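Local coordinates for protein NAD-dependent aldehyde dehydrogenase (Sinorhizobium meliloti, PDB 3U4J) that probably oxidises aldehydes with NAD or NADP as electron acceptor, as a tetrameric member of the aldehyde dehydrogenase family that also binds calcium, at residues 352-355 with 356-360; 40-43 with 44-47; 391-394 with 395-398; 114-117 with 118-121. All blocks are in the same frame, centred on the assembly; numbering follows the deposited sequence.

Overall arrangement
All four contacts are local, each bridging turns or bends of one continuous backbone. Contact 1 lies mid-helix and contact 4 at a helix start; main-chain i to i+4 bonds run through both, with side-chain crossings added in contact 4. Contact 3 is a beta turn leading into a short helix, and contact 2 a strand end whose two segments meet by packing, the bonds of R42 going to other residues. Contact 2 is buried; the others are partly buried, the centre of contact 3 lying about 27 Å from that of the chain. P45 of contact 2 packs on G114 of contact 4, and I398 of contact 3 meets Y358 of contact 1. A threonine-aspartate bond distinguishes contact 3.

Contact 1: residues 352-355 with 356-360; sequences AEKV and HSYVT
Y358 lies alongside K354 one turn further on in alpha-helix 349-364, the two side chains pointing the same way. From the backbone outward, CB of Y358 sits 3.6 Å from O of V355. Its CG is 4.0 Å from O of K354, and CD2 comes within 3.5 Å of that same oxygen, which approaches the ring obliquely. Farther out, CE2 meets CG of K354 at 4.2 Å, a loose apolar touch, and the phenol OH ends in a hydrogen bond to OE1 of E401. The lysine can run alongside because its CG stands anti to the backbone N (chi1 -165°) and its chain continues extended. Beneath these side chains run four successive i to i+4 bonds; the one from N of Y358 to O of K354 spans 3.0 Å, and its neighbour from N of S357 to O of E353 spans 2.8 Å. On another side of the helix, ND1 of H356 is hydrogen-bonded to OH of Y384, while V355 and V359 face strand 407-413 through V407, and V359 also packs on strand 383-390. CG2 of V359 reaches back to 3.8 Å from O of V355, the carbonyl that accepts its own N-H.

Contact 2: residues 40-43 with 44-47; sequences IDRV and SPGH
CD of P45 lies over one face of the R42 guanidinium, 4.1 Å from CZ of the arginine. The approach is off-centre: NH2 of R42 lies 3.5 Å from CG of P45 and 3.9 Å from its CB, so that the amino end of the flat group, more than its middle, takes the proline. The two side chains cross at about a right angle. A bend in the arginine makes this possible, for the chain sets out away from its own backbone N (chi1 174°) and then turns at chi2, 55°, to bring the group back beside the loop. Its N-H groups are held from outside: NE binds O of E112 and NH2 binds O of I347. Two such bonds on different nitrogens should limit how far the guanidinium can turn under CD of P45. R42 belongs to the end of strand 39-43, which pairs with strand 51-56 in a two-stranded antiparallel sheet, and residues 44-47 form the start of the connecting loop. At the junction, CG1 of V43 lies 3.6 Å from O of S44, and CD of P45 packs 3.6 Å from O of V43. The loop then passes G46, whose O receives a hydrogen bond from Y383 OH, and reaches H47, whose side chain is about 4 Å from those of L17 and E50, which bind calcium, the ion itself being about 8 Å away.

Contact 3: residues 391-394 with 395-398; sequences GVTP and DMSI
A type I beta turn from T393 to M396 links strand 383-390 to the short helix 397-400, with selenomethionine M396 as the N-cap residue. N of M396 closes the turn on O of T393 at 3.1 Å; the bond is straight at the hydrogen (167°), but the donor stands above the carbonyl plane. A second bond braces the same turn: OG1 of T393 donates to OD1 of D395 over 2.7 Å, meeting the syn side of the carboxylate. The two side chains lie side by side, a chi1 of 54° turning OG1 of T393 toward the carboxylate. N of T393 is buried here with no partner in the model. The extended M396 side chain crosses T393 obliquely and sets CE 3.4 Å from OG1. A valine in place of T393 would probably leave OD1 of D395 without this donor and its carboxylate freer to turn. CG2 of V392 packs on CD1 of I398 at 3.7 Å, and CG1 of V392 meets SE of M396 at 4.0 Å. V392 and P394 lean on strand 407-413 through L411, M396 and I398 touch A367, and O of P394 accepts a hydrogen bond from R400 of helix 397-400.

Contact 4: residues 114-117 with 118-121; sequences GKPI and AQAR
K115 and Q119 cross at about a right angle, the aliphatic part of the lysine passing the carboxamide: CG of K115 is 3.6 Å from both CD and NE2 of Q119. The other end of that amide turns to P116, whose CD lies 3.4 Å from OE1 of Q119. Extended throughout, with chi1 at 174°, Q119 reaches back over the residues before its helix. Its NE2 is hydrogen-bonded to OE2 of E123, the lysine NZ forms a salt bridge to OE1, and NZ also binds O of N172. Shortened to an alanine, Q119 would lose its carboxamide, which is likely to open a gap beside CG of K115 and leave OE2 of E123 without the donor that NE2 supplies. This is the N-terminal start of helix 117-138: P116 is the N-cap, and its O accepts the N-H of A120 at 2.8 Å and 167°. One residue on, N of R121 binds O of I117, also at 2.8 Å. The R121 chain slants past I117, NH2 coming 3.9 Å from CG1, while O of I117 lies over one face of the guanidinium, toward its rim. Salt bridges to E103 and E339 hold that group, and I117 packs against A106 and S110 of helix 102-113.

Contact 1: residues 352-355 with 356-360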
loop_
_atom_site.group_PDB
_atom_site.type_symbol
_atom_site.label_atom_id
_atom_site.label_comp_id
_atom_site.label_asym_id
_atom_site.label_seq_id
_atom_site.Cartn_x
_atom_site.Cartn_y
_atom_site.Cartn_z
ATOM N N ALA A 352 28.085 35.911 -2.044
ATOM C CA ALA A 352 27.537 37.261 -2.223
ATOM C C ALA A 352 27.976 37.883 -3.573
ATOM O O ALA A 352 27.170 38.502 -4.261
ATOM C CB ALA A 352 27.917 38.178 -1.032
ATOM N N GLU A 353 29.244 37.711 -3.934
ATOM C CA GLU A 353 29.767 38.219 -5.218
ATOM C C GLU A 353 29.076 37.550 -6.416
ATOM O O GLU A 353 28.705 38.224 -7.373
ATOM C CB GLU A 353 31.291 38.073 -5.300
ATOM C CG GLU A 353 32.044 39.110 -4.419
ATOM C CD GLU A 353 33.534 38.764 -4.141
ATOM O OE1 GLU A 353 34.047 37.726 -4.627
ATOM O OE2 GLU A 353 34.201 39.551 -3.422
ATOM N N LYS A 354 28.873 36.237 -6.334
ATOM C CA LYS A 354 28.149 35.519 -7.370
ATOM C C LYS A 354 26.710 36.030 -7.509
ATOM O O LYS A 354 26.256 36.312 -8.632
ATOM C CB LYS A 354 28.171 34.011 -7.108
ATOM C CG LYS A 354 27.753 33.171 -8.305
ATOM C CD LYS A 354 27.809 31.692 -7.942
ATOM C CE LYS A 354 27.832 30.801 -9.183
ATOM N NZ LYS A 354 27.600 29.373 -8.813
ATOM N N VAL A 355 26.012 36.188 -6.378
ATOM C CA VAL A 355 24.665 36.781 -6.400
ATOM C C VAL A 355 24.682 38.168 -7.069
ATOM O O VAL A 355 23.841 38.452 -7.931
ATOM C CB VAL A 355 24.020 36.862 -5.003
ATOM C CG1 VAL A 355 22.709 37.698 -5.047
ATOM C CG2 VAL A 355 23.755 35.437 -4.428
ATOM N N HIS A 356 25.639 39.018 -6.688
ATOM C CA HIS A 356 25.751 40.349 -7.309
ATOM C C HIS A 356 26.071 40.266 -8.810
ATOM O O HIS A 356 25.544 41.044 -9.603
ATOM C CB HIS A 356 26.777 41.244 -6.591
ATOM C CG HIS A 356 26.683 42.681 -7.006
ATOM N ND1 HIS A 356 25.542 43.429 -6.815
ATOM C CD2 HIS A 356 27.564 43.492 -7.645
ATOM C CE1 HIS A 356 25.732 44.648 -7.295
ATOM N NE2 HIS A 356 26.944 44.709 -7.817
ATOM N N SER A 357 26.920 39.309 -9.187
ATOM C CA SER A 357 27.203 39.048 -10.595
ATOM C C SER A 357 25.937 38.755 -11.416
ATOM O O SER A 357 25.799 39.202 -12.554
ATOM C CB SER A 357 28.157 37.867 -10.716
ATOM O OG SER A 357 28.593 37.737 -12.056
ATOM N N TYR A 358 25.022 37.959 -10.867
ATOM C CA TYR A 358 23.774 37.706 -11.549
ATOM C C TYR A 358 22.889 38.966 -11.667
ATOM O O TYR A 358 22.262 39.206 -12.708
ATOM C CB TYR A 358 23.024 36.554 -10.858
ATOM C CG TYR A 358 23.472 35.189 -11.330
ATOM C CD1 TYR A 358 23.297 34.808 -12.662
ATOM C CD2 TYR A 358 24.074 34.269 -10.450
ATOM C CE1 TYR A 358 23.706 33.550 -13.114
ATOM C CE2 TYR A 358 24.464 32.994 -10.893
ATOM C CZ TYR A 358 24.288 32.657 -12.234
ATOM O OH TYR A 358 24.654 31.418 -12.713
ATOM N N VAL A 359 22.825 39.755 -10.598
ATOM C CA VAL A 359 22.065 41.013 -10.628
ATOM C C VAL A 359 22.679 41.945 -11.680
ATOM O O VAL A 359 21.954 42.560 -12.466
ATOM C CB VAL A 359 22.002 41.706 -9.236
ATOM C CG1 VAL A 359 21.527 43.144 -9.369
ATOM C CG2 VAL A 359 21.040 40.935 -8.312
ATOM N N THR A 360 24.008 42.023 -11.736
ATOM C CA THR A 360 24.595 42.891 -12.758
ATOM C C THR A 360 24.340 42.357 -14.182
ATOM O O THR A 360 24.032 43.130 -15.091
ATOM C CB THR A 360 26.077 43.384 -12.472
ATOM O OG1 THR A 360 27.032 42.750 -13.328
ATOM C CG2 THR A 360 26.467 43.274 -11.054
#

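Contact 2: residues 40-43 with 44-47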
loop_
_atom_site.group_PDB
_atom_site.type_symbol
_atom_site.label_atom_id
_atom_site.label_comp_id
_atom_site.label_asym_id
_atom_site.label_seq_id
_atom_site.Cartn_x
_atom_site.Cartn_y
_atom_site.Cartn_z
ATOM N N ILE A 40 39.382 23.582 10.366
ATOM C CA ILE A 40 38.793 24.620 9.511
ATOM C C ILE A 40 38.010 25.507 10.442
ATOM O O ILE A 40 37.323 25.005 11.319
ATOM C CB ILE A 40 37.789 23.998 8.478
ATOM C CG1 ILE A 40 38.544 23.187 7.428
ATOM C CG2 ILE A 40 36.926 25.097 7.767
ATOM C CD1 ILE A 40 37.677 22.141 6.733
ATOM N N ASP A 41 38.131 26.811 10.284
ATOM C CA ASP A 41 37.351 27.742 11.090
ATOM C C ASP A 41 36.142 28.226 10.282
ATOM O O ASP A 41 36.206 28.328 9.051
ATOM C CB ASP A 41 38.189 28.983 11.439
ATOM C CG ASP A 41 39.324 28.704 12.439
ATOM O OD1 ASP A 41 39.347 27.676 13.144
ATOM O OD2 ASP A 41 40.210 29.576 12.548
ATOM N N ARG A 42 35.071 28.560 10.993
ATOM C CA ARG A 42 33.918 29.241 10.414
ATOM C C ARG A 42 33.765 30.624 11.054
ATOM O O ARG A 42 33.583 30.738 12.263
ATOM C CB ARG A 42 32.608 28.436 10.644
ATOM C CG ARG A 42 31.358 29.162 10.184
ATOM C CD ARG A 42 31.468 29.579 8.723
ATOM N NE ARG A 42 30.160 29.916 8.150
ATOM C CZ ARG A 42 29.982 30.584 7.009
ATOM N NH1 ARG A 42 31.035 31.019 6.317
ATOM N NH2 ARG A 42 28.743 30.840 6.575
ATOM N N VAL A 43 33.813 31.661 10.233
ATOM C CA VAL A 43 33.549 33.017 10.669
ATOM C C VAL A 43 32.068 33.250 10.449
ATOM O O VAL A 43 31.529 32.864 9.407
ATOM C CB VAL A 43 34.406 34.057 9.861
ATOM C CG1 VAL A 43 33.931 35.497 10.086
ATOM C CG2 VAL A 43 35.912 33.954 10.258
ATOM N N SER A 44 31.396 33.866 11.421
ATOM C CA SER A 44 29.968 34.141 11.285
ATOM C C SER A 44 29.742 35.041 10.086
ATOM O O SER A 44 30.407 36.080 9.958
ATOM C CB SER A 44 29.412 34.810 12.519
ATOM O OG SER A 44 28.168 35.466 12.218
ATOM N N PRO A 45 28.821 34.652 9.190
ATOM C CA PRO A 45 28.654 35.521 8.015
ATOM C C PRO A 45 27.867 36.777 8.372
ATOM O O PRO A 45 27.938 37.767 7.652
ATOM C CB PRO A 45 27.874 34.634 7.033
ATOM C CG PRO A 45 27.125 33.678 7.895
ATOM C CD PRO A 45 27.977 33.444 9.117
ATOM N N GLY A 46 27.132 36.739 9.483
ATOM C CA GLY A 46 26.354 37.887 9.921
ATOM C C GLY A 46 27.172 38.939 10.668
ATOM O O GLY A 46 26.733 40.086 10.795
ATOM N N HIS A 47 28.372 38.551 11.123
ATOM C CA HIS A 47 29.148 39.328 12.090
ATOM C C HIS A 47 30.647 39.284 11.752
ATOM O O HIS A 47 31.367 38.365 12.180
ATOM C CB HIS A 47 28.950 38.765 13.490
ATOM C CG HIS A 47 27.527 38.433 13.826
ATOM N ND1 HIS A 47 26.685 39.321 14.462
ATOM C CD2 HIS A 47 26.813 37.299 13.651
ATOM C CE1 HIS A 47 25.510 38.749 14.649
ATOM N NE2 HIS A 47 25.562 37.519 14.170
#

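Contact 3: residues 391-394 with 395-398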
loop_
_atom_site.group_PDB
_atom_site.type_symbol
_atom_site.label_atom_id
_atom_site.label_comp_id
_atom_site.label_asym_id
_atom_site.label_seq_id
_atom_site.Cartn_x
_atom_site.Cartn_y
_atom_site.Cartn_z
ATOM N N GLY A 391 9.998 42.754 -16.033
ATOM C CA GLY A 391 10.306 42.738 -17.475
ATOM C C GLY A 391 11.291 41.656 -17.868
ATOM O O GLY A 391 12.029 41.783 -18.846
ATOM N N VAL A 392 11.314 40.571 -17.107
ATOM C CA VAL A 392 12.259 39.507 -17.387
ATOM C C VAL A 392 11.679 38.645 -18.521
ATOM O O VAL A 392 10.474 38.387 -18.569
ATOM C CB VAL A 392 12.614 38.702 -16.129
ATOM C CG1 VAL A 392 13.682 37.658 -16.451
ATOM C CG2 VAL A 392 13.111 39.648 -15.016
ATOM N N THR A 393 12.524 38.259 -19.466
ATOM C CA THR A 393 12.098 37.418 -20.567
ATOM C C THR A 393 12.912 36.122 -20.446
ATOM O O THR A 393 14.014 36.144 -19.875
ATOM C CB THR A 393 12.347 38.124 -21.916
ATOM O OG1 THR A 393 13.716 38.519 -21.975
ATOM C CG2 THR A 393 11.478 39.380 -22.042
ATOM N N PRO A 394 12.377 34.988 -20.956
ATOM C CA PRO A 394 12.970 33.677 -20.597
ATOM C C PRO A 394 14.352 33.358 -21.178
ATOM O O PRO A 394 14.975 32.394 -20.750
ATOM C CB PRO A 394 11.918 32.653 -21.046
ATOM C CG PRO A 394 10.983 33.368 -21.886
ATOM C CD PRO A 394 11.080 34.842 -21.638
ATOM N N ASP A 395 14.844 34.171 -22.116
ATOM C CA ASP A 395 16.205 33.999 -22.644
ATOM C C ASP A 395 17.294 34.571 -21.722
ATOM O O ASP A 395 18.478 34.318 -21.938
ATOM C CB ASP A 395 16.320 34.684 -24.013
ATOM C CG ASP A 395 15.963 36.161 -23.945
ATOM O OD1 ASP A 395 14.906 36.503 -23.359
ATOM O OD2 ASP A 395 16.744 36.981 -24.461
HETATM N N MSE A 396 16.910 35.357 -20.717
HETATM C CA MSE A 396 17.910 36.012 -19.877
HETATM C C MSE A 396 18.500 35.034 -18.883
HETATM O O MSE A 396 17.782 34.201 -18.326
HETATM C CB MSE A 396 17.320 37.212 -19.120
HETATM C CG MSE A 396 16.827 38.338 -20.012
HETATM SE SE MSE A 396 16.024 39.724 -18.890
HETATM C CE MSE A 396 15.362 40.982 -20.271
ATOM N N SER A 397 19.801 35.163 -18.640
ATOM C CA SER A 397 20.466 34.349 -17.628
ATOM C C SER A 397 19.751 34.401 -16.260
ATOM O O SER A 397 19.707 33.387 -15.566
ATOM C CB SER A 397 21.942 34.730 -17.498
ATOM O OG SER A 397 22.075 35.992 -16.865
ATOM N N ILE A 398 19.181 35.548 -15.875
ATOM C CA ILE A 398 18.461 35.613 -14.583
ATOM C C ILE A 398 17.104 34.869 -14.561
ATOM O O ILE A 398 16.592 34.555 -13.475
ATOM C CB ILE A 398 18.286 37.042 -14.022
ATOM C CG1 ILE A 398 17.397 37.901 -14.941
ATOM C CG2 ILE A 398 19.655 37.685 -13.713
ATOM C CD1 ILE A 398 16.715 39.045 -14.201
#

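Contact 4: residues 114-117 with 118-121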
loop_
_atom_site.group_PDB
_atom_site.type_symbol
_atom_site.label_atom_id
_atom_site.label_comp_id
_atom_site.label_asym_id
_atom_site.label_seq_id
_atom_site.Cartn_x
_atom_site.Cartn_y
_atom_site.Cartn_z
ATOM N N GLY A 114 24.153 32.076 9.309
ATOM C CA GLY A 114 23.612 33.433 9.103
ATOM C C GLY A 114 22.092 33.447 9.029
ATOM O O GLY A 114 21.493 34.391 8.541
ATOM N N LYS A 115 21.480 32.381 9.527
ATOM C CA LYS A 115 20.043 32.182 9.520
ATOM C C LYS A 115 19.451 32.972 10.677
ATOM O O LYS A 115 19.974 32.915 11.795
ATOM C CB LYS A 115 19.795 30.686 9.759
ATOM C CG LYS A 115 18.467 30.109 9.379
ATOM C CD LYS A 115 18.467 28.600 9.727
ATOM C CE LYS A 115 19.235 27.769 8.697
ATOM N NZ LYS A 115 18.497 27.661 7.406
ATOM N N PRO A 116 18.366 33.726 10.423
ATOM C CA PRO A 116 17.687 34.426 11.515
ATOM C C PRO A 116 17.336 33.456 12.655
ATOM O O PRO A 116 16.840 32.362 12.393
ATOM C CB PRO A 116 16.411 34.935 10.850
ATOM C CG PRO A 116 16.777 35.093 9.418
ATOM C CD PRO A 116 17.703 33.939 9.130
ATOM N N ILE A 117 17.584 33.875 13.896
ATOM C CA ILE A 117 17.431 32.998 15.068
ATOM C C ILE A 117 15.996 32.454 15.270
ATOM O O ILE A 117 15.799 31.294 15.660
ATOM C CB ILE A 117 17.984 33.626 16.366
ATOM C CG1 ILE A 117 17.963 32.574 17.493
ATOM C CG2 ILE A 117 17.214 34.908 16.757
ATOM C CD1 ILE A 117 19.146 31.631 17.463
ATOM N N ALA A 118 15.006 33.276 14.956
ATOM C CA ALA A 118 13.622 32.831 15.054
ATOM C C ALA A 118 13.346 31.749 14.011
ATOM O O ALA A 118 12.649 30.787 14.307
ATOM C CB ALA A 118 12.640 34.028 14.902
ATOM N N GLN A 119 13.881 31.906 12.798
ATOM C CA GLN A 119 13.758 30.860 11.782
ATOM C C GLN A 119 14.526 29.597 12.214
ATOM O O GLN A 119 14.008 28.479 12.108
ATOM C CB GLN A 119 14.265 31.335 10.426
ATOM C CG GLN A 119 14.300 30.256 9.342
ATOM C CD GLN A 119 15.091 30.700 8.127
ATOM O OE1 GLN A 119 15.255 31.903 7.895
ATOM N NE2 GLN A 119 15.577 29.747 7.345
ATOM N N ALA A 120 15.761 29.781 12.678
ATOM C CA ALA A 120 16.570 28.643 13.130
ATOM C C ALA A 120 15.821 27.875 14.210
ATOM O O ALA A 120 15.748 26.668 14.145
ATOM C CB ALA A 120 17.925 29.086 13.625
ATOM N N ARG A 121 15.236 28.580 15.170
ATOM C CA ARG A 121 14.530 27.930 16.274
ATOM C C ARG A 121 13.374 27.078 15.740
ATOM O O ARG A 121 13.214 25.932 16.162
ATOM C CB ARG A 121 14.032 28.976 17.282
ATOM C CG ARG A 121 13.284 28.429 18.490
ATOM C CD ARG A 121 12.722 29.580 19.379
ATOM N NE ARG A 121 13.823 30.375 19.931
ATOM C CZ ARG A 121 14.147 31.609 19.560
ATOM N NH1 ARG A 121 13.433 32.271 18.655
ATOM N NH2 ARG A 121 15.179 32.199 20.133
#